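Local coordinates for protein HP0721 (Helicobacter pylori, PDB 2XRH) that is a secreted protein of unknown function, seen here as a truncated form holding its DUF1104 region with bound nicotinic acid, at the nicotinic acid site and the interface of chains A and B. Sequence-based numbering; all coordinates share one arbitrary frame. Chains: chain A/B, Protein HP0721.

Contact 1: the nicotinic acid site. Residues chain A 24, 31, 35, 76-77, 80, 84, 92, 98. With NIO (nicotinic acid), chain C.
A:Gly24 has a positive phi (87°), while A:Ile31, A:Thr35, A:Arg76, A:Gln77, A:Val80 and A:Leu84 lie on helices. The pocket buries 241 of the 264 Å² of nicotinic acid (NIO). A:Arg76 recognises the carboxylate end-on in a salt bridge. A:Arg76 NH1 bonds NIO O1 at 2.8 Å, and NH2 bonds NIO O2 at 3.1 Å. O2 lies in the guanidinium plane; O1 is tilted 24° from it. The arginine runs extended from CG, anti to its backbone N (chi1 -175°). One guanidinium face is covered by A:Val80 CG2, the other by A:Gly24 O. This sandwich should hold the group in place. Water 1 links O2 to A:Gly24 N, and water 2 links O1 to A:Leu98 N. At the far end, A:Thr35 OG1 lies 3.2 Å from the pyridine NIO N. Its proton probably goes to A:Ile31 O, 2.8 Å from A:Thr35 OG1, which should help position the hydroxyl. The bond to NIO is then weak at best; hydrogens are not seen. The ring carbons meet A:Leu98 CD1 (3.7 Å from NIO C1), A:Ile31 CD1 and A:Met92 CG. The ligand may come from purification or crystallisation. The site lies between helices 31-44 and 70-86, closed by the A:Gly24 and A:Met92 loops and 3-10 helix 97-99.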
loop_
_atom_site.group_PDB
_atom_site.type_symbol
_atom_site.label_atom_id
_atom_site.label_comp_id
_atom_site.label_asym_id
_atom_site.label_seq_id
_atom_site.Cartn_x
_atom_site.Cartn_y
_atom_site.Cartn_z
ATOM N N GLY A 24 -6.841 11.033 4.840
ATOM C CA GLY A 24 -7.227 9.904 3.951
ATOM C C GLY A 24 -8.378 10.176 3.010
ATOM O O GLY A 24 -8.640 9.367 2.105
ATOM N N ILE A 31 -4.164 17.862 -2.176
ATOM C CA ILE A 31 -3.238 17.181 -1.282
ATOM C C ILE A 31 -1.966 17.952 -1.008
ATOM O O ILE A 31 -1.458 17.890 0.104
ATOM C CB ILE A 31 -2.952 15.676 -1.665
ATOM C CG1 ILE A 31 -2.717 14.829 -0.393
ATOM C CG2 ILE A 31 -1.841 15.513 -2.713
ATOM C CD1 ILE A 31 -4.041 14.650 0.485
ATOM N N THR A 35 -0.956 18.986 2.760
ATOM C CA THR A 35 0.325 18.552 3.301
ATOM C C THR A 35 1.151 19.751 3.752
ATOM O O THR A 35 1.713 19.733 4.838
ATOM C CB THR A 35 1.084 17.750 2.244
ATOM O OG1 THR A 35 0.297 16.620 1.837
ATOM C CG2 THR A 35 2.432 17.276 2.722
ATOM N N ARG A 76 -6.584 6.380 -5.549
ATOM C CA ARG A 76 -6.315 7.626 -4.825
ATOM C C ARG A 76 -4.837 7.790 -4.465
ATOM O O ARG A 76 -4.269 8.887 -4.649
ATOM C CB ARG A 76 -7.192 7.712 -3.581
ATOM C CG ARG A 76 -7.029 9.007 -2.897
ATOM C CD ARG A 76 -7.700 9.072 -1.571
ATOM N NE ARG A 76 -7.401 10.312 -0.845
ATOM C CZ ARG A 76 -6.427 10.496 0.046
ATOM N NH1 ARG A 76 -5.547 9.566 0.422
ATOM N NH2 ARG A 76 -6.351 11.653 0.643
ATOM N N GLN A 77 -4.213 6.734 -3.964
ATOM C CA GLN A 77 -2.850 6.839 -3.477
ATOM C C GLN A 77 -1.901 7.130 -4.617
ATOM O O GLN A 77 -0.931 7.897 -4.460
ATOM C CB GLN A 77 -2.430 5.584 -2.689
ATOM C CG GLN A 77 -3.049 5.371 -1.323
ATOM C CD GLN A 77 -3.000 6.612 -0.453
ATOM O OE1 GLN A 77 -3.979 7.276 -0.350
ATOM N NE2 GLN A 77 -1.848 6.915 0.122
ATOM N N VAL A 80 -2.305 10.751 -5.391
ATOM C CA VAL A 80 -1.687 11.518 -4.336
ATOM C C VAL A 80 -0.173 11.554 -4.583
ATOM O O VAL A 80 0.439 12.607 -4.515
ATOM C CB VAL A 80 -2.037 10.987 -2.917
ATOM C CG1 VAL A 80 -1.054 11.508 -1.905
ATOM C CG2 VAL A 80 -3.494 11.378 -2.536
ATOM N N LEU A 84 1.910 14.958 -5.233
ATOM C CA LEU A 84 2.971 15.374 -4.368
ATOM C C LEU A 84 4.249 15.605 -5.177
ATOM O O LEU A 84 4.976 16.572 -4.904
ATOM C CB LEU A 84 3.248 14.332 -3.295
ATOM C CG LEU A 84 2.208 14.316 -2.187
ATOM C CD1 LEU A 84 2.407 13.009 -1.302
ATOM C CD2 LEU A 84 2.230 15.566 -1.364
ATOM N N MET A 92 5.921 10.219 -0.225
ATOM C CA MET A 92 5.386 9.453 0.887
ATOM C C MET A 92 6.417 8.428 1.331
ATOM O O MET A 92 7.056 7.769 0.493
ATOM C CB MET A 92 4.124 8.685 0.465
ATOM C CG MET A 92 2.864 9.526 0.347
ATOM S SD MET A 92 1.434 8.491 -0.131
ATOM C CE MET A 92 1.941 8.255 -1.837
ATOM N N LEU A 98 -0.999 7.939 4.925
ATOM C CA LEU A 98 -1.114 8.299 6.296
ATOM C C LEU A 98 -1.670 7.166 7.135
ATOM O O LEU A 98 -1.612 7.258 8.336
ATOM C CB LEU A 98 -1.983 9.559 6.477
ATOM C CG LEU A 98 -1.317 10.921 6.301
ATOM C CD1 LEU A 98 -2.363 12.036 6.249
ATOM C CD2 LEU A 98 -0.211 11.160 7.352
HETATM N N NIO C . -0.599 13.733 2.810
HETATM C C1 NIO C . -1.747 13.034 2.695
HETATM C C2 NIO C . -1.718 11.671 2.350
HETATM C C3 NIO C . -0.534 11.043 2.093
HETATM C C4 NIO C . 0.624 11.794 2.225
HETATM C C5 NIO C . 0.567 13.139 2.579
HETATM C C6 NIO C . -2.984 10.922 2.131
HETATM O O1 NIO C . -2.954 9.984 1.283
HETATM O O2 NIO C . -4.016 11.280 2.712
HETATM O O HOH W 1 -5.505 13.136 3.344
HETATM O O HOH W 2 -3.768 7.613 3.335
#

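Contact 2: the interface of chains A and B. Residues chain A 65-66, 68-71, 73, 96; chain B 65-66, 68-71, 73, 96.
The tight part of this two-fold contact is a short antiparallel backbone pairing centred on A:Thr69 and B:Thr69. A:Val70 N donates to B:Met68 O at 2.9 Å, nearly along the C=O axis (166°). A:Ala71 N donates to B:Asp66 O at 3.1 Å, in the carbonyl plane and on a lone pair. The twin bonds run from chain B to chain A. They satisfy backbone N-H groups at the start of helix 70-86. A:Val70 and B:Val70 each hide 73 Å², the most here. In A:Val70, CG1 is anti to the backbone N (chi1 177°), and CG2 lies beside that N. A:Val70 CG2 reaches B:Phe73 CB at 3.4 Å, the side chains crossing at about a right angle. A:Val70 CG1 sits 4.2 Å above the B:Phe73 ring plane, toward the rim. A:Phe96 adds its ring tip, with CZ 3.7 Å from B:Phe73 CD2, in an oblique crossing. The looser flank is the A:Asp66 side chain, whose carboxylate OD1 passes B:Ala71 CB at 3.5 Å without a hydrogen bond across. The A:Met68 side chain touches lightly, its CB 4.1 Å from B:Val70 CG2. This may be a dimer interface; the crystal does not prove it. The patch sits where the loop after helix 47-65 leads into helix 70-86.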
loop_
_atom_site.group_PDB
_atom_site.type_symbol
_atom_site.label_atom_id
_atom_site.label_comp_id
_atom_site.label_asym_id
_atom_site.label_seq_id
_atom_site.Cartn_x
_atom_site.Cartn_y
_atom_site.Cartn_z
ATOM N N THR A 65 -10.364 5.093 5.577
ATOM C CA THR A 65 -10.064 4.291 4.379
ATOM C C THR A 65 -10.258 2.785 4.547
ATOM O O THR A 65 -10.238 2.071 3.532
ATOM C CB THR A 65 -8.630 4.587 3.846
ATOM O OG1 THR A 65 -7.670 4.203 4.856
ATOM C CG2 THR A 65 -8.495 6.054 3.469
ATOM N N ASP A 66 -10.463 2.317 5.788
ATOM C CA ASP A 66 -10.608 0.894 6.074
ATOM C C ASP A 66 -11.625 0.174 5.203
ATOM O O ASP A 66 -11.388 -0.974 4.841
ATOM C CB ASP A 66 -11.016 0.653 7.563
ATOM C CG ASP A 66 -9.869 0.453 8.492
ATOM O OD1 ASP A 66 -8.722 0.225 8.050
ATOM O OD2 ASP A 66 -10.158 0.558 9.713
ATOM N N MET A 68 -12.864 1.229 2.242
ATOM C CA MET A 68 -12.716 1.440 0.802
ATOM C C MET A 68 -12.250 0.129 0.188
ATOM O O MET A 68 -11.614 -0.683 0.856
ATOM C CB MET A 68 -11.660 2.518 0.516
ATOM C CG MET A 68 -12.052 3.939 0.818
ATOM S SD MET A 68 -10.701 5.042 0.485
ATOM C CE MET A 68 -10.731 5.039 -1.268
ATOM N N THR A 69 -12.522 -0.046 -1.085
ATOM C CA THR A 69 -11.903 -1.159 -1.820
ATOM C C THR A 69 -10.438 -0.827 -2.088
ATOM O O THR A 69 -10.043 0.313 -2.204
ATOM C CB THR A 69 -12.607 -1.449 -3.143
ATOM O OG1 THR A 69 -12.461 -0.341 -4.046
ATOM C CG2 THR A 69 -14.097 -1.796 -2.965
ATOM N N VAL A 70 -9.625 -1.873 -2.214
ATOM C CA VAL A 70 -8.248 -1.695 -2.611
ATOM C C VAL A 70 -8.155 -0.952 -3.948
ATOM O O VAL A 70 -7.307 -0.085 -4.113
ATOM C CB VAL A 70 -7.525 -3.022 -2.666
ATOM C CG1 VAL A 70 -6.048 -2.824 -3.175
ATOM C CG2 VAL A 70 -7.542 -3.640 -1.279
ATOM N N ALA A 71 -9.022 -1.266 -4.902
ATOM C CA ALA A 71 -8.959 -0.606 -6.181
ATOM C C ALA A 71 -9.113 0.913 -6.039
ATOM O O ALA A 71 -8.353 1.690 -6.615
ATOM C CB ALA A 71 -9.999 -1.145 -7.132
ATOM N N PHE A 73 -8.754 2.679 -3.254
ATOM C CA PHE A 73 -7.692 3.240 -2.419
ATOM C C PHE A 73 -6.392 3.418 -3.198
ATOM O O PHE A 73 -5.738 4.474 -3.120
ATOM C CB PHE A 73 -7.455 2.376 -1.197
ATOM C CG PHE A 73 -6.384 2.893 -0.305
ATOM C CD1 PHE A 73 -6.595 3.961 0.521
ATOM C CD2 PHE A 73 -5.210 2.190 -0.148
ATOM C CE1 PHE A 73 -5.603 4.425 1.388
ATOM C CE2 PHE A 73 -4.220 2.665 0.734
ATOM C CZ PHE A 73 -4.433 3.776 1.483
ATOM N N PHE A 96 0.771 3.215 1.412
ATOM C CA PHE A 96 -0.538 3.282 2.135
ATOM C C PHE A 96 -0.759 4.676 2.738
ATOM O O PHE A 96 -1.740 4.892 3.463
ATOM C CB PHE A 96 -0.683 2.221 3.273
ATOM C CG PHE A 96 -1.029 0.789 2.824
ATOM C CD1 PHE A 96 -2.325 0.296 2.812
ATOM C CD2 PHE A 96 -0.002 -0.151 2.586
ATOM C CE1 PHE A 96 -2.610 -1.010 2.387
ATOM C CE2 PHE A 96 -0.282 -1.483 2.204
ATOM C CZ PHE A 96 -1.600 -1.915 2.109
ATOM N N THR B 65 -7.379 -8.875 -5.589
ATOM C CA THR B 65 -7.434 -8.022 -4.390
ATOM C C THR B 65 -8.225 -6.725 -4.559
ATOM O O THR B 65 -8.498 -6.066 -3.544
ATOM C CB THR B 65 -6.004 -7.706 -3.855
ATOM O OG1 THR B 65 -5.282 -6.965 -4.864
ATOM C CG2 THR B 65 -5.283 -8.991 -3.479
ATOM N N ASP B 66 -8.601 -6.382 -5.800
ATOM C CA ASP B 66 -9.313 -5.141 -6.087
ATOM C C ASP B 66 -10.537 -4.898 -5.218
ATOM O O ASP B 66 -10.789 -3.753 -4.855
ATOM C CB ASP B 66 -9.782 -5.087 -7.576
ATOM C CG ASP B 66 -8.816 -4.436 -8.504
ATOM O OD1 ASP B 66 -7.862 -3.760 -8.061
ATOM O OD2 ASP B 66 -9.035 -4.650 -9.725
ATOM N N MET B 68 -11.242 -6.368 -2.257
ATOM C CA MET B 68 -11.022 -6.500 -0.818
ATOM C C MET B 68 -11.132 -5.113 -0.203
ATOM O O MET B 68 -10.882 -4.112 -0.871
ATOM C CB MET B 68 -9.619 -7.054 -0.530
ATOM C CG MET B 68 -9.397 -8.511 -0.832
ATOM S SD MET B 68 -7.714 -8.967 -0.497
ATOM C CE MET B 68 -7.745 -8.978 1.256
ATOM N N THR B 69 -11.454 -5.065 1.069
ATOM C CA THR B 69 -11.343 -3.797 1.805
ATOM C C THR B 69 -9.870 -3.503 2.074
ATOM O O THR B 69 -9.045 -4.383 2.192
ATOM C CB THR B 69 -12.106 -3.819 3.127
ATOM O OG1 THR B 69 -11.522 -4.771 4.031
ATOM C CG2 THR B 69 -13.608 -4.110 2.947
ATOM N N VAL B 70 -9.555 -2.216 2.201
ATOM C CA VAL B 70 -8.225 -1.817 2.600
ATOM C C VAL B 70 -7.839 -2.458 3.937
ATOM O O VAL B 70 -6.711 -2.904 4.104
ATOM C CB VAL B 70 -8.107 -0.311 2.655
ATOM C CG1 VAL B 70 -6.678 0.111 3.167
ATOM C CG2 VAL B 70 -8.373 0.248 1.269
ATOM N N ALA B 71 -8.760 -2.525 4.890
ATOM C CA ALA B 71 -8.435 -3.102 6.169
ATOM C C ALA B 71 -7.956 -4.552 6.028
ATOM O O ALA B 71 -6.946 -4.952 6.605
ATOM C CB ALA B 71 -9.605 -3.035 7.119
ATOM N N PHE B 73 -6.905 -6.018 3.244
ATOM C CA PHE B 73 -5.704 -6.096 2.410
ATOM C C PHE B 73 -4.446 -5.728 3.191
ATOM O O PHE B 73 -3.419 -6.426 3.114
ATOM C CB PHE B 73 -5.839 -5.210 1.188
ATOM C CG PHE B 73 -4.649 -5.245 0.297
ATOM C CD1 PHE B 73 -4.405 -6.306 -0.528
ATOM C CD2 PHE B 73 -3.864 -4.125 0.142
ATOM C CE1 PHE B 73 -3.310 -6.325 -1.394
ATOM C CE2 PHE B 73 -2.766 -4.154 -0.739
ATOM C CZ PHE B 73 -2.506 -5.255 -1.487
ATOM N N PHE B 96 2.017 -2.621 -1.410
ATOM C CA PHE B 96 0.850 -3.215 -2.135
ATOM C C PHE B 96 1.217 -4.578 -2.738
ATOM O O PHE B 96 0.411 -5.175 -3.464
ATOM C CB PHE B 96 0.286 -2.305 -3.273
ATOM C CG PHE B 96 -0.615 -1.139 -2.825
ATOM C CD1 PHE B 96 -1.999 -1.218 -2.815
ATOM C CD2 PHE B 96 -0.060 0.137 -2.586
ATOM C CE1 PHE B 96 -2.792 -0.142 -2.390
ATOM C CE2 PHE B 96 -0.859 1.240 -2.205
ATOM C CZ PHE B 96 -2.239 1.097 -2.111
#

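Contact 3: the interface of chains A and B. Residues chain A 73-74, 95-96; chain B 74, 77, 95-96.
Apolar packing dominates this second part of the two-fold interface. The A:Phe96 and B:Phe96 rings each reach into the other chain, CG anti to the carbonyl carbon (chi1 -79°). The B:Phe96 ring lies against A:Glu74, whose CG sits over one face, 4.0 Å above the plane and toward the rim. A:Glu74 CB is 3.8 Å from B:Phe96 CE1. The glutamate is extended beyond CG, which itself is anti to the backbone N (chi1 -172°). A:Glu74 crosses the ring obliquely. A:Asp95 CB meets the ring elsewhere, 3.9 Å from B:Phe96 CE2. The carboxylates are probably charged. A:Glu74 OE2 lies 3.5 Å from B:Phe96 CD1, with carboxylate and ring planes 60° apart. A:Asp95 OD2 and B:Asp95 OD2 are 6.4 Å apart; if both are charged, they may repel weakly. In this patch, polar links between the chains run through water. Water 3 joins A:Asp95 OD2 to B:Phe96 N, and water 4 makes the twin bridge. Each water lies in the plane of a phenylalanine ring, at its edge: water 3 by B:Phe96, water 4 by A:Phe96. Within chain B, the amide NE2 of B:Gln77 donates to B:Asp95 O at 3.0 Å, from above the carbonyl plane, with that oxygen nearly in the amide plane.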
loop_
_atom_site.group_PDB
_atom_site.type_symbol
_atom_site.label_atom_id
_atom_site.label_comp_id
_atom_site.label_asym_id
_atom_site.label_seq_id
_atom_site.Cartn_x
_atom_site.Cartn_y
_atom_site.Cartn_z
ATOM N N PHE A 73 -8.754 2.679 -3.254
ATOM C CA PHE A 73 -7.692 3.240 -2.419
ATOM C C PHE A 73 -6.392 3.418 -3.198
ATOM O O PHE A 73 -5.738 4.474 -3.120
ATOM C CB PHE A 73 -7.455 2.376 -1.197
ATOM C CG PHE A 73 -6.384 2.893 -0.305
ATOM C CD1 PHE A 73 -6.595 3.961 0.521
ATOM C CD2 PHE A 73 -5.210 2.190 -0.148
ATOM C CE1 PHE A 73 -5.603 4.425 1.388
ATOM C CE2 PHE A 73 -4.220 2.665 0.734
ATOM C CZ PHE A 73 -4.433 3.776 1.483
ATOM N N GLU A 74 -6.032 2.419 -3.977
ATOM C CA GLU A 74 -4.835 2.501 -4.787
ATOM C C GLU A 74 -4.926 3.625 -5.820
ATOM O O GLU A 74 -3.956 4.367 -6.060
ATOM C CB GLU A 74 -4.567 1.187 -5.492
ATOM C CG GLU A 74 -3.249 1.161 -6.192
ATOM C CD GLU A 74 -3.048 -0.132 -6.884
ATOM O OE1 GLU A 74 -3.652 -0.292 -7.956
ATOM O OE2 GLU A 74 -2.324 -0.993 -6.332
ATOM N N ASP A 95 3.483 3.812 0.792
ATOM C CA ASP A 95 2.467 3.953 -0.210
ATOM C C ASP A 95 1.041 3.978 0.316
ATOM O O ASP A 95 0.191 4.698 -0.310
ATOM C CB ASP A 95 2.533 2.828 -1.213
ATOM C CG ASP A 95 3.612 3.029 -2.288
ATOM O OD1 ASP A 95 4.212 4.144 -2.487
ATOM O OD2 ASP A 95 3.810 2.010 -2.989
ATOM N N PHE A 96 0.771 3.215 1.412
ATOM C CA PHE A 96 -0.538 3.282 2.135
ATOM C C PHE A 96 -0.759 4.676 2.738
ATOM O O PHE A 96 -1.740 4.892 3.463
ATOM C CB PHE A 96 -0.683 2.221 3.273
ATOM C CG PHE A 96 -1.029 0.789 2.824
ATOM C CD1 PHE A 96 -2.325 0.296 2.812
ATOM C CD2 PHE A 96 -0.002 -0.151 2.586
ATOM C CE1 PHE A 96 -2.610 -1.010 2.387
ATOM C CE2 PHE A 96 -0.282 -1.483 2.204
ATOM C CZ PHE A 96 -1.600 -1.915 2.109
ATOM N N GLU B 74 -4.526 -4.669 3.970
ATOM C CA GLU B 74 -3.401 -4.257 4.781
ATOM C C GLU B 74 -3.027 -5.320 5.815
ATOM O O GLU B 74 -1.839 -5.602 6.056
ATOM C CB GLU B 74 -3.693 -2.948 5.487
ATOM C CG GLU B 74 -2.501 -2.386 6.189
ATOM C CD GLU B 74 -2.845 -1.124 6.880
ATOM O OE1 GLU B 74 -3.463 -1.225 7.952
ATOM O OE2 GLU B 74 -2.535 -0.043 6.329
ATOM N N GLN B 77 -1.105 -7.868 3.961
ATOM C CA GLN B 77 0.183 -7.407 3.475
ATOM C C GLN B 77 1.166 -7.287 4.616
ATOM O O GLN B 77 2.365 -7.591 4.461
ATOM C CB GLN B 77 0.055 -6.091 2.687
ATOM C CG GLN B 77 -0.596 -6.148 1.321
ATOM C CD GLN B 77 -0.043 -7.260 0.451
ATOM O OE1 GLN B 77 -0.666 -8.266 0.347
ATOM N NE2 GLN B 77 1.133 -7.067 -0.123
ATOM N N ASP B 95 4.735 -2.060 -0.787
ATOM C CA ASP B 95 3.864 -2.603 0.214
ATOM C C ASP B 95 2.573 -3.207 -0.314
ATOM O O ASP B 95 2.090 -4.212 0.312
ATOM C CB ASP B 95 3.465 -1.549 1.217
ATOM C CG ASP B 95 4.530 -1.293 2.294
ATOM O OD1 ASP B 95 5.532 -2.067 2.493
ATOM O OD2 ASP B 95 4.295 -0.282 2.995
ATOM N N PHE B 96 2.017 -2.621 -1.410
ATOM C CA PHE B 96 0.850 -3.215 -2.135
ATOM C C PHE B 96 1.217 -4.578 -2.738
ATOM O O PHE B 96 0.411 -5.175 -3.464
ATOM C CB PHE B 96 0.286 -2.305 -3.273
ATOM C CG PHE B 96 -0.615 -1.139 -2.825
ATOM C CD1 PHE B 96 -1.999 -1.218 -2.815
ATOM C CD2 PHE B 96 -0.060 0.137 -2.586
ATOM C CE1 PHE B 96 -2.792 -0.142 -2.390
ATOM C CE2 PHE B 96 -0.859 1.240 -2.205
ATOM C CZ PHE B 96 -2.239 1.097 -2.111
HETATM O O HOH W 3 3.083 -0.532 -2.851
HETATM O O HOH W 4 2.594 1.742 2.854
#

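Contacts 2 and 3 are neighbouring patches of one two-fold interface, their C-alpha centres about 7 Å apart. They share A:Phe73, A:Phe96 and B:Phe96, so the A:Phe96 and B:Phe96 rings tie the backbone pairing to the water-bridged part. Between C-alpha centres, contact 1 lies about 15 Å from contact 2 and about 12 Å from contact 3. Helix 70-86 supplies residues to all three contacts. A:Gln77 of this helix borders the ligand weakly, and B:Gln77 NE2 bonds B:Asp95 O, which may steady that loop. A shared helix would allow some coupling, but the structure alone does not show it.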